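Aeromonas extracellular serine protease (Aeromonas sobria, PDB 3HJR) cleaves peptide bonds after paired basic residues, one of them lysine, as a calcium-binding kexin-like secreted serine protease and probable virulence factor. Local coordinates at residues N255-A260 with S275-S280. Residues are numbered along the deposited sequence; the frame is centred on the assembly and turned at random.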
loop_
_atom_site.group_PDB
_atom_site.type_symbol
_atom_site.label_atom_id
_atom_site.label_comp_id
_atom_site.label_asym_id
_atom_site.label_seq_id
_atom_site.Cartn_x
_atom_site.Cartn_y
_atom_site.Cartn_z
ATOM N N ASN A 255 -2.388 9.239 4.002
ATOM C CA ASN A 255 -2.328 7.784 3.769
ATOM C C ASN A 255 -0.957 7.213 4.087
ATOM O O ASN A 255 0.088 7.679 3.581
ATOM C CB ASN A 255 -2.671 7.422 2.330
ATOM C CG ASN A 255 -4.136 7.455 2.037
ATOM O OD1 ASN A 255 -4.957 7.119 2.896
ATOM N ND2 ASN A 255 -4.498 7.849 0.789
ATOM N N LEU A 256 -0.961 6.129 4.861
ATOM C CA LEU A 256 0.215 5.286 5.035
ATOM C C LEU A 256 0.014 4.137 4.077
ATOM O O LEU A 256 -0.891 3.284 4.239
ATOM C CB LEU A 256 0.336 4.825 6.463
ATOM C CG LEU A 256 0.926 3.586 7.100
ATOM C CD1 LEU A 256 1.703 2.635 6.325
ATOM C CD2 LEU A 256 1.384 3.810 8.531
ATOM N N VAL A 257 0.858 4.150 3.061
ATOM C CA VAL A 257 0.723 3.274 1.910
ATOM C C VAL A 257 1.587 2.053 2.095
ATOM O O VAL A 257 2.749 2.157 2.467
ATOM C CB VAL A 257 1.067 4.019 0.587
ATOM C CG1 VAL A 257 0.830 3.087 -0.569
ATOM C CG2 VAL A 257 0.195 5.263 0.430
ATOM N N VAL A 258 1.013 0.870 1.892
ATOM C CA VAL A 258 1.736 -0.364 2.158
ATOM C C VAL A 258 1.832 -1.330 0.990
ATOM O O VAL A 258 0.924 -1.442 0.191
ATOM C CB VAL A 258 1.148 -1.136 3.335
ATOM C CG1 VAL A 258 1.147 -0.288 4.580
ATOM C CG2 VAL A 258 -0.232 -1.631 3.043
ATOM N N SER A 259 2.996 -1.959 0.862
ATOM C CA SER A 259 3.197 -3.054 -0.055
ATOM C C SER A 259 2.967 -4.395 0.624
ATOM O O SER A 259 2.916 -4.465 1.862
ATOM C CB SER A 259 4.603 -2.952 -0.638
ATOM O OG SER A 259 5.612 -3.241 0.309
ATOM N N ALA A 260 2.775 -5.438 -0.189
ATOM C CA ALA A 260 2.512 -6.796 0.280
ATOM C C ALA A 260 3.762 -7.693 0.254
ATOM O O ALA A 260 4.556 -7.702 -0.706
ATOM C CB ALA A 260 1.402 -7.431 -0.550
ATOM N N SER A 275 8.461 4.942 -4.258
ATOM C CA SER A 275 9.066 5.800 -3.225
ATOM C C SER A 275 8.134 6.176 -2.114
ATOM O O SER A 275 8.604 6.611 -1.062
ATOM C CB SER A 275 9.664 7.084 -3.844
ATOM O OG SER A 275 8.672 7.891 -4.453
ATOM N N ASN A 276 6.844 6.025 -2.356
ATOM C CA ASN A 276 5.831 6.367 -1.378
ATOM C C ASN A 276 5.359 5.204 -0.497
ATOM O O ASN A 276 4.468 5.407 0.351
ATOM C CB ASN A 276 4.628 7.088 -2.017
ATOM C CG ASN A 276 3.864 6.200 -3.022
ATOM O OD1 ASN A 276 2.611 6.241 -3.103
ATOM N ND2 ASN A 276 4.603 5.443 -3.800
ATOM N N ILE A 277 5.903 4.007 -0.678
ATOM C CA ILE A 277 5.598 2.914 0.269
ATOM C C ILE A 277 6.176 3.282 1.631
ATOM O O ILE A 277 7.302 3.732 1.706
ATOM C CB ILE A 277 6.234 1.600 -0.216
ATOM C CG1 ILE A 277 5.689 1.154 -1.581
ATOM C CG2 ILE A 277 6.062 0.491 0.868
ATOM C CD1 ILE A 277 4.197 1.016 -1.678
ATOM N N PHE A 278 5.385 3.183 2.701
ATOM C CA PHE A 278 5.874 3.422 4.052
ATOM C C PHE A 278 6.413 2.124 4.687
ATOM O O PHE A 278 7.452 2.144 5.329
ATOM C CB PHE A 278 4.761 4.031 4.918
ATOM C CG PHE A 278 5.293 4.658 6.182
ATOM C CD1 PHE A 278 5.897 5.905 6.143
ATOM C CD2 PHE A 278 5.293 3.950 7.378
ATOM C CE1 PHE A 278 6.414 6.500 7.321
ATOM C CE2 PHE A 278 5.831 4.506 8.531
ATOM C CZ PHE A 278 6.387 5.783 8.514
ATOM N N LEU A 279 5.679 1.026 4.552
ATOM C CA LEU A 279 6.131 -0.270 5.058
ATOM C C LEU A 279 5.558 -1.414 4.276
ATOM O O LEU A 279 4.657 -1.241 3.460
ATOM C CB LEU A 279 5.711 -0.457 6.519
ATOM C CG LEU A 279 4.344 -0.169 6.951
ATOM C CD1 LEU A 279 3.411 -1.359 6.713
ATOM C CD2 LEU A 279 4.354 0.294 8.497
ATOM N N SER A 280 6.105 -2.590 4.551
ATOM C CA SER A 280 5.657 -3.845 3.973
ATOM C C SER A 280 4.879 -4.579 5.033
ATOM O O SER A 280 5.246 -4.576 6.217
ATOM C CB SER A 280 6.899 -4.658 3.582
ATOM O OG SER A 280 6.594 -5.990 3.182
HETATM O O HOH W 1 3.227 5.994 2.741
HETATM O O HOH W 2 6.362 -5.921 0.458
#
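Leu-279 lies alongside Val-258, both side chains pointing the same way from adjacent parallel strands, and it can be followed outward atom by atom. Its CB leaves the backbone with CG set between the N and the carbonyl carbon (chi1 47°), and that turn brings CG to 3.9 Å from Leu-256 CD1. Of its two methyls, CD1 presses on Val-258 CG1 at 3.3 Å, tighter than ordinary van der Waals contact, while CD2 lies in plane at the edge of the Phe-278 ring and only skirts Leu-256 CD1. The Leu-256 side chain crosses both neighbours at about a right angle, its CD1 reaching Phe-278 CB at 3.6 Å.

Two backbone hydrogen bonds join the strands. Phe-278 N to Val-257 O is nearly straight (2.8 Å, 169° at the hydrogen). Ser-259 N to Leu-279 O is longer and more bent (3.2 Å). Between them the register slips by one residue: Val-258 pairs with Leu-279, whereas Val-257 lies nearest Ile-277, so Phe-278 is extra, and the buried Leu-279 N is left without a partner. One water accepts from Val-257 N and donates to Asn-276 O, extending the link beyond the direct bonds. On the face of Ser-259 and Ser-280, a second water joins their two OG atoms; Ser-259 OG is also bonded to Thr-411 O.

The axes of the two short strand segments run 47° apart, a wide angle for parallel neighbours that fits the irregularity at Phe-278. Strand 277-282 forms one edge of the six-stranded parallel sheet of the subtilisin domain, opposite strand 140-144, and strand 255-261 bonds on its other side to strand 211-215. Helix 335-352, which carries the predicted nucleophile Ser-336, packs on Val-258 and Leu-279, while helix 358-368 touches Leu-256, Phe-278 and Leu-279.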